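Local coordinates for protein L-Ala-D/L-Glu Epimerase (PDB 1JPD) that belongs to the enolase superfamily, joining a mandelate racemase/muconate lactonizing enzyme-type N-terminal domain to a C-terminal domain of the TIM-barrel class, at residues A[186-197]-A[215-225]; A[125-136]-A[152-163]. All coordinates share one frame; numbering follows the deposited sequence.

Contact 1. Residues A[186-197]-A[215-225]; sequences AEGLAARCQLLA and ALENFIHPLPI
Phe219 meets helix 189-197 with its ring set between its own backbone N and carbonyl carbon (chi1 71°), while Leu189, whose CG stands opposite its backbone N (chi1 174°), brings CD2 to the rim of that ring. Two approaches can be told apart. Ala190 CB lies over one face, 4.1 Å from the Phe219 centroid and 17° off the ring normal, which fits a CH-pi contact. Leu189 CD2 instead sits near the ring plane, 3.5 Å from Phe219 CE2, and the same methyl also touches Leu216 CD2. Cys193 SG comes in obliquely, 3.9 Å from Phe219 CZ, as a sulfur-aromatic contact, and it packs on Ile225 CD1 as well. Farther along the helix, the two methyls of Leu223 divide their work: CD2 meets Cys193 CB, and CD1 lies 3.8 Å from Leu196 CB. Pro222 CB packs 3.9 Å from Ala197 CB.

The loop is braced from within by His221, whose NE2 donates to a lone pair of Leu216 O (2.6 Å) in the carbonyl plane; its ND1 bonds to Glu245. NE2 also lies above the rim of the Phe219 face opposite Ala190. These cross-segment pairs make an apolar helix-on-loop packing; Cys193, Leu196 and Leu223 also reach Leu204 of strand 203-205, which seats helix and loop on the outside of the strands of a TIM-type barrel.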
loop_
_atom_site.group_PDB
_atom_site.type_symbol
_atom_site.label_atom_id
_atom_site.label_comp_id
_atom_site.label_asym_id
_atom_site.label_seq_id
_atom_site.Cartn_x
_atom_site.Cartn_y
_atom_site.Cartn_z
ATOM N N ALA A 186 -0.773 -6.399 -24.019
ATOM C CA ALA A 186 0.056 -7.556 -24.347
ATOM C C ALA A 186 0.992 -7.247 -25.506
ATOM O O ALA A 186 2.205 -7.450 -25.416
ATOM C CB ALA A 186 -0.831 -8.750 -24.692
ATOM N N GLU A 187 0.412 -6.753 -26.591
ATOM C CA GLU A 187 1.163 -6.394 -27.786
ATOM C C GLU A 187 2.273 -5.375 -27.506
ATOM O O GLU A 187 1.999 -4.213 -27.208
ATOM C CB GLU A 187 0.201 -5.821 -28.827
ATOM C CG GLU A 187 0.872 -5.119 -29.998
ATOM C CD GLU A 187 0.946 -5.981 -31.243
ATOM O OE1 GLU A 187 1.620 -7.034 -31.203
ATOM O OE2 GLU A 187 0.327 -5.600 -32.263
ATOM N N GLY A 188 3.525 -5.818 -27.604
ATOM C CA GLY A 188 4.649 -4.923 -27.388
ATOM C C GLY A 188 5.093 -4.787 -25.950
ATOM O O GLY A 188 6.005 -4.016 -25.649
ATOM N N LEU A 189 4.461 -5.538 -25.057
ATOM C CA LEU A 189 4.808 -5.464 -23.646
ATOM C C LEU A 189 6.272 -5.831 -23.378
ATOM O O LEU A 189 6.936 -5.221 -22.529
ATOM C CB LEU A 189 3.882 -6.373 -22.845
ATOM C CG LEU A 189 4.249 -6.487 -21.372
ATOM C CD1 LEU A 189 4.160 -5.122 -20.717
ATOM C CD2 LEU A 189 3.324 -7.479 -20.695
ATOM N N ALA A 190 6.774 -6.822 -24.111
ATOM C CA ALA A 190 8.154 -7.278 -23.949
ATOM C C ALA A 190 9.171 -6.215 -24.356
ATOM O O ALA A 190 10.094 -5.908 -23.601
ATOM C CB ALA A 190 8.380 -8.548 -24.748
ATOM N N ALA A 191 9.020 -5.664 -25.551
ATOM C CA ALA A 191 9.934 -4.630 -26.007
ATOM C C ALA A 191 9.986 -3.454 -25.015
ATOM O O ALA A 191 11.049 -2.855 -24.791
ATOM C CB ALA A 191 9.500 -4.153 -27.380
ATOM N N ARG A 192 8.824 -3.135 -24.435
ATOM C CA ARG A 192 8.716 -2.049 -23.466
ATOM C C ARG A 192 9.471 -2.380 -22.217
ATOM O O ARG A 192 10.233 -1.547 -21.733
ATOM C CB ARG A 192 7.269 -1.729 -23.092
ATOM C CG ARG A 192 6.588 -0.883 -24.127
ATOM C CD ARG A 192 5.159 -0.602 -23.723
ATOM N NE ARG A 192 4.471 0.276 -24.664
ATOM C CZ ARG A 192 3.268 0.808 -24.455
ATOM N NH1 ARG A 192 2.603 0.555 -23.330
ATOM N NH2 ARG A 192 2.729 1.603 -25.370
ATOM N N CYS A 193 9.263 -3.583 -21.687
ATOM C CA CYS A 193 9.985 -3.972 -20.485
ATOM C C CYS A 193 11.468 -3.907 -20.808
ATOM O O CYS A 193 12.273 -3.496 -19.975
ATOM C CB CYS A 193 9.613 -5.387 -20.035
ATOM S SG CYS A 193 7.908 -5.592 -19.496
ATOM N N GLN A 194 11.822 -4.281 -22.035
ATOM C CA GLN A 194 13.220 -4.266 -22.448
ATOM C C GLN A 194 13.801 -2.859 -22.411
ATOM O O GLN A 194 14.954 -2.672 -22.036
ATOM C CB GLN A 194 13.386 -4.858 -23.847
ATOM C CG GLN A 194 14.835 -5.221 -24.143
ATOM C CD GLN A 194 15.403 -6.174 -23.101
ATOM O OE1 GLN A 194 14.916 -7.300 -22.944
ATOM N NE2 GLN A 194 16.427 -5.725 -22.376
ATOM N N LEU A 195 13.003 -1.870 -22.801
ATOM C CA LEU A 195 13.450 -0.483 -22.762
ATOM C C LEU A 195 13.637 -0.035 -21.314
ATOM O O LEU A 195 14.596 0.657 -20.999
ATOM C CB LEU A 195 12.434 0.434 -23.430
ATOM C CG LEU A 195 12.780 1.905 -23.217
ATOM C CD1 LEU A 195 14.154 2.184 -23.824
ATOM C CD2 LEU A 195 11.726 2.790 -23.848
ATOM N N LEU A 196 12.712 -0.418 -20.435
ATOM C CA LEU A 196 12.826 -0.045 -19.033
ATOM C C LEU A 196 14.116 -0.625 -18.480
ATOM O O LEU A 196 14.795 0.008 -17.663
ATOM C CB LEU A 196 11.625 -0.554 -18.225
ATOM C CG LEU A 196 10.284 0.068 -18.633
ATOM C CD1 LEU A 196 9.184 -0.387 -17.671
ATOM C CD2 LEU A 196 10.411 1.591 -18.624
ATOM N N ALA A 197 14.461 -1.826 -18.937
ATOM C CA ALA A 197 15.688 -2.473 -18.491
ATOM C C ALA A 197 16.905 -1.720 -19.035
ATOM O O ALA A 197 17.881 -1.529 -18.315
ATOM C CB ALA A 197 15.717 -3.928 -18.935
ATOM N N ALA A 215 -0.512 -12.645 -20.685
ATOM C CA ALA A 215 0.646 -12.363 -21.529
ATOM C C ALA A 215 1.954 -12.246 -20.746
ATOM O O ALA A 215 3.029 -12.312 -21.340
ATOM C CB ALA A 215 0.415 -11.090 -22.354
ATOM N N LEU A 216 1.877 -12.075 -19.426
ATOM C CA LEU A 216 3.086 -11.962 -18.614
ATOM C C LEU A 216 3.866 -13.276 -18.491
ATOM O O LEU A 216 4.955 -13.304 -17.920
ATOM C CB LEU A 216 2.754 -11.451 -17.211
ATOM C CG LEU A 216 2.402 -9.969 -17.110
ATOM C CD1 LEU A 216 2.096 -9.610 -15.668
ATOM C CD2 LEU A 216 3.558 -9.139 -17.633
ATOM N N GLU A 217 3.310 -14.363 -19.019
ATOM C CA GLU A 217 3.980 -15.660 -18.959
ATOM C C GLU A 217 4.648 -16.002 -20.284
ATOM O O GLU A 217 5.390 -16.982 -20.381
ATOM C CB GLU A 217 2.978 -16.763 -18.622
ATOM C CG GLU A 217 2.411 -16.683 -17.231
ATOM C CD GLU A 217 1.439 -17.801 -16.940
ATOM O OE1 GLU A 217 0.542 -18.029 -17.782
ATOM O OE2 GLU A 217 1.568 -18.440 -15.871
ATOM N N ASN A 218 4.383 -15.176 -21.292
ATOM C CA ASN A 218 4.903 -15.378 -22.634
ATOM C C ASN A 218 6.262 -14.761 -22.952
ATOM O O ASN A 218 6.628 -14.660 -24.121
ATOM C CB ASN A 218 3.889 -14.865 -23.657
ATOM C CG ASN A 218 2.498 -15.430 -23.436
ATOM O OD1 ASN A 218 2.340 -16.566 -22.983
ATOM N ND2 ASN A 218 1.479 -14.643 -23.776
ATOM N N PHE A 219 7.013 -14.336 -21.945
ATOM C CA PHE A 219 8.324 -13.758 -22.214
ATOM C C PHE A 219 9.165 -13.654 -20.953
ATOM O O PHE A 219 8.636 -13.462 -19.859
ATOM C CB PHE A 219 8.182 -12.385 -22.899
ATOM C CG PHE A 219 7.667 -11.285 -22.004
ATOM C CD1 PHE A 219 8.546 -10.545 -21.207
ATOM C CD2 PHE A 219 6.305 -10.963 -21.978
ATOM C CE1 PHE A 219 8.078 -9.500 -20.396
ATOM C CE2 PHE A 219 5.827 -9.920 -21.173
ATOM C CZ PHE A 219 6.717 -9.186 -20.381
ATOM N N ILE A 220 10.477 -13.814 -21.099
ATOM C CA ILE A 220 11.368 -13.724 -19.949
ATOM C C ILE A 220 11.459 -12.253 -19.546
ATOM O O ILE A 220 11.949 -11.414 -20.306
ATOM C CB ILE A 220 12.774 -14.273 -20.290
ATOM C CG1 ILE A 220 12.649 -15.714 -20.792
ATOM C CG2 ILE A 220 13.667 -14.230 -19.054
ATOM C CD1 ILE A 220 13.926 -16.282 -21.387
ATOM N N HIS A 221 10.977 -11.952 -18.347
ATOM C CA HIS A 221 10.972 -10.584 -17.839
ATOM C C HIS A 221 12.363 -9.978 -17.725
ATOM O O HIS A 221 13.231 -10.520 -17.047
ATOM C CB HIS A 221 10.273 -10.542 -16.472
ATOM C CG HIS A 221 8.850 -11.009 -16.505
ATOM N ND1 HIS A 221 8.078 -11.130 -15.372
ATOM C CD2 HIS A 221 8.062 -11.387 -17.540
ATOM C CE1 HIS A 221 6.876 -11.564 -15.706
ATOM N NE2 HIS A 221 6.840 -11.727 -17.015
ATOM N N PRO A 222 12.592 -8.845 -18.402
ATOM C CA PRO A 222 13.888 -8.161 -18.363
ATOM C C PRO A 222 14.111 -7.396 -17.055
ATOM O O PRO A 222 15.236 -7.006 -16.742
ATOM C CB PRO A 222 13.834 -7.244 -19.587
ATOM C CG PRO A 222 12.393 -6.933 -19.710
ATOM C CD PRO A 222 11.745 -8.279 -19.465
ATOM N N LEU A 223 13.032 -7.158 -16.311
ATOM C CA LEU A 223 13.123 -6.474 -15.018
ATOM C C LEU A 223 12.022 -7.051 -14.161
ATOM O O LEU A 223 11.066 -7.635 -14.674
ATOM C CB LEU A 223 12.927 -4.956 -15.139
ATOM C CG LEU A 223 11.522 -4.387 -15.367
ATOM C CD1 LEU A 223 11.559 -2.870 -15.204
ATOM C CD2 LEU A 223 11.024 -4.768 -16.745
ATOM N N PRO A 224 12.144 -6.914 -12.840
ATOM C CA PRO A 224 11.097 -7.457 -11.975
ATOM C C PRO A 224 9.774 -6.776 -12.315
ATOM O O PRO A 224 9.738 -5.564 -12.576
ATOM C CB PRO A 224 11.582 -7.091 -10.571
ATOM C CG PRO A 224 13.081 -6.951 -10.732
ATOM C CD PRO A 224 13.195 -6.248 -12.054
ATOM N N ILE A 225 8.694 -7.552 -12.334
ATOM C CA ILE A 225 7.373 -7.007 -12.624
ATOM C C ILE A 225 6.501 -7.269 -11.397
ATOM O O ILE A 225 6.348 -8.414 -10.967
ATOM C CB ILE A 225 6.777 -7.645 -13.912
ATOM C CG1 ILE A 225 7.671 -7.296 -15.110
ATOM C CG2 ILE A 225 5.361 -7.126 -14.154
ATOM C CD1 ILE A 225 7.090 -7.651 -16.470
HETATM O O HOH W 1 3.327 -10.158 -23.986
#

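Contact 2. Residues A[125-136]-A[152-163]; sequences AQTVVIGTPDQM and KVKLDNHLISER
Strands 126-128 and 152-154 run parallel, their short axes 4.8 Å apart at closest approach and inclined by 30°, joined by a ladder in which Gln126 O accepts from Lys152 N (2.7 Å), Lys152 O from Val128 N and Val128 O from Lys154 N. On the sheet face carrying Thr127, the side chains of Thr127 and Lys152 lie alongside each other and point the same way, with Thr127 OG1 3.6 Å from Lys152 CE. The ammonium of Lys152 goes on to a salt bridge with Asp300. Thr127 and Lys154 cross at a slant, CG2 touching CG and NZ. Val153 points to the other face, where its CG1 receives Met136 CE at 3.6 Å; Met164 and Ile167 of helix 160-170 cover this side too.

Beyond the strand ends, Arg163 runs extended from CG to NE, its guanidinium beneath Ile130 and Gly131, with Met136 of the helix alongside. Ile130 CG2 stands anti to its backbone N (chi1 -65° to CG1), which puts it over the guanidinium, 3.4 Å from Arg163 NH2, while CG1 turns to Lys154 O and CD1 to Asp156 CB. Met136 SD sits obliquely to the guanidinium and touches Arg163 CD at 3.7 Å. Pro133 CG rests on Glu162 CG.

Arg163 NE donates to Gly131 O at 3.0 Å, though the 122° angle marks the bond as weak. Arg163 NH1 forms a salt bridge with Asp156 OD1 (2.8 Å), its hydrogen bond also weak; OD1 accepts from His158 N in an Asx turn. Thr132 and Gln135 form a capping box starting helix 133-145. The charge of buried Arg163 is thus probably balanced in part by Asp156 of its own segment, while the weak bond to Gly131 and apolar packing link the two helix starts.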
loop_
_atom_site.group_PDB
_atom_site.type_symbol
_atom_site.label_atom_id
_atom_site.label_comp_id
_atom_site.label_asym_id
_atom_site.label_seq_id
_atom_site.Cartn_x
_atom_site.Cartn_y
_atom_site.Cartn_z
ATOM N N ALA A 125 8.524 6.170 -2.063
ATOM C CA ALA A 125 8.427 6.529 -3.462
ATOM C C ALA A 125 7.743 7.866 -3.697
ATOM O O ALA A 125 6.652 8.116 -3.193
ATOM C CB ALA A 125 7.691 5.443 -4.208
ATOM N N GLN A 126 8.402 8.728 -4.461
ATOM C CA GLN A 126 7.838 10.018 -4.801
ATOM C C GLN A 126 7.222 9.868 -6.174
ATOM O O GLN A 126 7.849 9.332 -7.091
ATOM C CB GLN A 126 8.913 11.094 -4.837
ATOM C CG GLN A 126 9.141 11.720 -3.497
ATOM C CD GLN A 126 7.939 12.515 -3.002
ATOM O OE1 GLN A 126 7.712 12.610 -1.799
ATOM N NE2 GLN A 126 7.181 13.105 -3.925
ATOM N N THR A 127 5.990 10.333 -6.319
ATOM C CA THR A 127 5.317 10.216 -7.589
ATOM C C THR A 127 5.738 11.276 -8.594
ATOM O O THR A 127 5.844 12.453 -8.265
ATOM C CB THR A 127 3.783 10.301 -7.428
ATOM O OG1 THR A 127 3.317 9.172 -6.684
ATOM C CG2 THR A 127 3.100 10.320 -8.794
ATOM N N VAL A 128 6.000 10.828 -9.817
ATOM C CA VAL A 128 6.322 11.706 -10.921
ATOM C C VAL A 128 5.096 11.453 -11.783
ATOM O O VAL A 128 4.964 10.400 -12.408
ATOM C CB VAL A 128 7.574 11.261 -11.691
ATOM C CG1 VAL A 128 7.762 12.151 -12.908
ATOM C CG2 VAL A 128 8.798 11.334 -10.792
ATOM N N VAL A 129 4.179 12.409 -11.789
ATOM C CA VAL A 129 2.945 12.261 -12.538
ATOM C C VAL A 129 3.117 12.375 -14.050
ATOM O O VAL A 129 4.087 12.949 -14.540
ATOM C CB VAL A 129 1.909 13.295 -12.060
ATOM C CG1 VAL A 129 1.706 13.162 -10.547
ATOM C CG2 VAL A 129 2.380 14.694 -12.411
ATOM N N ILE A 130 2.163 11.814 -14.785
ATOM C CA ILE A 130 2.180 11.851 -16.240
ATOM C C ILE A 130 2.227 13.286 -16.767
ATOM O O ILE A 130 1.636 14.193 -16.188
ATOM C CB ILE A 130 0.926 11.143 -16.818
ATOM C CG1 ILE A 130 0.972 9.653 -16.465
ATOM C CG2 ILE A 130 0.848 11.344 -18.329
ATOM C CD1 ILE A 130 -0.138 8.823 -17.105
ATOM N N GLY A 131 2.939 13.474 -17.872
ATOM C CA GLY A 131 3.067 14.776 -18.500
ATOM C C GLY A 131 3.992 14.588 -19.688
ATOM O O GLY A 131 4.404 13.459 -19.976
ATOM N N THR A 132 4.320 15.664 -20.392
ATOM C CA THR A 132 5.226 15.542 -21.524
ATOM C C THR A 132 6.596 15.088 -21.007
ATOM O O THR A 132 6.915 15.247 -19.818
ATOM C CB THR A 132 5.426 16.890 -22.237
ATOM O OG1 THR A 132 6.295 17.725 -21.449
ATOM C CG2 THR A 132 4.077 17.586 -22.438
ATOM N N PRO A 133 7.425 14.514 -21.892
ATOM C CA PRO A 133 8.759 14.055 -21.484
ATOM C C PRO A 133 9.488 15.155 -20.703
ATOM O O PRO A 133 10.010 14.924 -19.611
ATOM C CB PRO A 133 9.425 13.734 -22.817
ATOM C CG PRO A 133 8.253 13.209 -23.635
ATOM C CD PRO A 133 7.160 14.204 -23.309
ATOM N N ASP A 134 9.505 16.358 -21.264
ATOM C CA ASP A 134 10.148 17.491 -20.611
ATOM C C ASP A 134 9.606 17.719 -19.196
ATOM O O ASP A 134 10.374 17.781 -18.232
ATOM C CB ASP A 134 9.934 18.763 -21.427
ATOM C CG ASP A 134 10.685 19.949 -20.855
ATOM O OD1 ASP A 134 10.127 21.068 -20.866
ATOM O OD2 ASP A 134 11.838 19.759 -20.403
ATOM N N GLN A 135 8.286 17.852 -19.070
ATOM C CA GLN A 135 7.674 18.075 -17.759
ATOM C C GLN A 135 8.020 16.967 -16.771
ATOM O O GLN A 135 8.355 17.242 -15.621
ATOM C CB GLN A 135 6.155 18.192 -17.878
ATOM C CG GLN A 135 5.701 19.273 -18.838
ATOM C CD GLN A 135 4.200 19.272 -19.032
ATOM O OE1 GLN A 135 3.586 18.213 -19.173
ATOM N NE2 GLN A 135 3.601 20.461 -19.051
ATOM N N MET A 136 7.948 15.714 -17.209
ATOM C CA MET A 136 8.267 14.615 -16.305
ATOM C C MET A 136 9.732 14.618 -15.908
ATOM O O MET A 136 10.084 14.227 -14.793
ATOM C CB MET A 136 7.894 13.275 -16.934
ATOM C CG MET A 136 6.413 13.176 -17.250
ATOM S SD MET A 136 5.932 11.544 -17.794
ATOM C CE MET A 136 5.971 10.683 -16.192
ATOM N N LYS A 152 8.676 7.084 -8.328
ATOM C CA LYS A 152 7.693 6.188 -8.927
ATOM C C LYS A 152 7.136 6.927 -10.128
ATOM O O LYS A 152 6.387 7.891 -9.975
ATOM C CB LYS A 152 6.563 5.859 -7.950
ATOM C CG LYS A 152 5.537 4.886 -8.523
ATOM C CD LYS A 152 4.491 4.475 -7.494
ATOM C CE LYS A 152 3.598 5.637 -7.088
ATOM N NZ LYS A 152 2.645 5.246 -6.017
ATOM N N VAL A 153 7.518 6.493 -11.324
ATOM C CA VAL A 153 7.047 7.150 -12.538
ATOM C C VAL A 153 5.717 6.574 -12.975
ATOM O O VAL A 153 5.608 5.370 -13.225
ATOM C CB VAL A 153 8.059 6.991 -13.691
ATOM C CG1 VAL A 153 7.529 7.670 -14.936
ATOM C CG2 VAL A 153 9.397 7.595 -13.296
ATOM N N LYS A 154 4.704 7.431 -13.048
ATOM C CA LYS A 154 3.373 7.007 -13.477
ATOM C C LYS A 154 3.322 7.080 -15.003
ATOM O O LYS A 154 3.691 8.094 -15.594
ATOM C CB LYS A 154 2.297 7.928 -12.884
ATOM C CG LYS A 154 1.969 7.676 -11.425
ATOM C CD LYS A 154 0.599 7.009 -11.274
ATOM C CE LYS A 154 0.216 6.840 -9.802
ATOM N NZ LYS A 154 0.066 8.146 -9.079
ATOM N N LEU A 155 2.884 6.010 -15.650
ATOM C CA LEU A 155 2.800 6.023 -17.109
ATOM C C LEU A 155 1.492 5.435 -17.616
ATOM O O LEU A 155 0.896 4.552 -16.989
ATOM C CB LEU A 155 3.955 5.230 -17.742
ATOM C CG LEU A 155 5.399 5.699 -17.590
ATOM C CD1 LEU A 155 6.326 4.693 -18.269
ATOM C CD2 LEU A 155 5.559 7.071 -18.207
ATOM N N ASP A 156 1.038 5.944 -18.752
ATOM C CA ASP A 156 -0.158 5.412 -19.369
ATOM C C ASP A 156 0.344 4.709 -20.611
ATOM O O ASP A 156 1.469 4.230 -20.642
ATOM C CB ASP A 156 -1.170 6.512 -19.731
ATOM C CG ASP A 156 -0.587 7.603 -20.607
ATOM O OD1 ASP A 156 0.489 7.399 -21.219
ATOM O OD2 ASP A 156 -1.230 8.675 -20.691
ATOM N N ASN A 157 -0.468 4.673 -21.647
ATOM C CA ASN A 157 -0.076 3.995 -22.858
ATOM C C ASN A 157 0.619 4.898 -23.872
ATOM O O ASN A 157 0.898 4.480 -24.990
ATOM C CB ASN A 157 -1.319 3.365 -23.477
ATOM C CG ASN A 157 -1.005 2.117 -24.246
ATOM O OD1 ASN A 157 -0.390 1.190 -23.718
ATOM N ND2 ASN A 157 -1.425 2.076 -25.503
ATOM N N HIS A 158 0.927 6.128 -23.488
ATOM C CA HIS A 158 1.552 7.046 -24.428
ATOM C C HIS A 158 2.998 7.433 -24.165
ATOM O O HIS A 158 3.469 7.417 -23.029
ATOM C CB HIS A 158 0.703 8.309 -24.531
ATOM C CG HIS A 158 -0.698 8.042 -24.978
ATOM N ND1 HIS A 158 -1.012 7.712 -26.279
ATOM C CD2 HIS A 158 -1.858 7.986 -24.283
ATOM C CE1 HIS A 158 -2.306 7.461 -26.366
ATOM N NE2 HIS A 158 -2.842 7.620 -25.168
ATOM N N LEU A 159 3.685 7.776 -25.249
ATOM C CA LEU A 159 5.076 8.203 -25.223
ATOM C C LEU A 159 5.941 7.493 -24.183
ATOM O O LEU A 159 6.712 8.136 -23.475
ATOM C CB LEU A 159 5.136 9.711 -24.985
ATOM C CG LEU A 159 4.312 10.569 -25.945
ATOM C CD1 LEU A 159 4.429 12.026 -25.551
ATOM C CD2 LEU A 159 4.791 10.360 -27.367
ATOM N N ILE A 160 5.830 6.173 -24.100
ATOM C CA ILE A 160 6.613 5.424 -23.130
ATOM C C ILE A 160 8.122 5.588 -23.289
ATOM O O ILE A 160 8.837 5.733 -22.300
ATOM C CB ILE A 160 6.276 3.924 -23.182
ATOM C CG1 ILE A 160 4.810 3.724 -22.802
ATOM C CG2 ILE A 160 7.191 3.140 -22.251
ATOM C CD1 ILE A 160 4.402 4.459 -21.532
ATOM N N SER A 161 8.616 5.574 -24.519
ATOM C CA SER A 161 10.053 5.697 -24.714
ATOM C C SER A 161 10.622 7.069 -24.390
ATOM O O SER A 161 11.505 7.178 -23.535
ATOM C CB SER A 161 10.448 5.290 -26.135
ATOM O OG SER A 161 10.303 3.890 -26.308
ATOM N N GLU A 162 10.130 8.121 -25.042
ATOM C CA GLU A 162 10.690 9.433 -24.757
ATOM C C GLU A 162 10.561 9.830 -23.285
ATOM O O GLU A 162 11.521 10.332 -22.699
ATOM C CB GLU A 162 10.092 10.521 -25.653
ATOM C CG GLU A 162 10.956 11.777 -25.633
ATOM C CD GLU A 162 10.610 12.778 -26.712
ATOM O OE1 GLU A 162 9.754 12.472 -27.569
ATOM O OE2 GLU A 162 11.211 13.876 -26.704
ATOM N N ARG A 163 9.400 9.597 -22.681
ATOM C CA ARG A 163 9.210 9.936 -21.270
ATOM C C ARG A 163 10.287 9.300 -20.386
ATOM O O ARG A 163 10.989 10.000 -19.652
ATOM C CB ARG A 163 7.818 9.497 -20.783
ATOM C CG ARG A 163 6.688 10.387 -21.259
ATOM C CD ARG A 163 5.311 9.808 -20.959
ATOM N NE ARG A 163 4.261 10.792 -21.236
ATOM C CZ ARG A 163 2.955 10.544 -21.209
ATOM N NH1 ARG A 163 2.502 9.328 -20.919
ATOM N NH2 ARG A 163 2.098 11.526 -21.458
#

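In the fold
The contacts follow one another in series: contact 2 closes at residue 163, before contact 1 opens at residue 186. Their centres lie 18 Å apart, on the same side of the chain's centre. Contact 2 pairs strands 121-128 and 150-154 of a beta-alpha-beta unit and sets the start of its helix 133-145 against that of helix 160-170, outside the unit. In contact 1, helix 189-198 and the loop lie beside strands 203-205 and 225-227; strand 175-179 separates 150-154 from 203-205. Arg192 NH1 reaches Asn157 OD1 of the loop before helix 160-170, and Leu195 packs on Ser161 of that helix. Together they cover neighbouring parts of the barrel, contact 2 including strand pairing, contact 1 mainly the outer helix and loop layer.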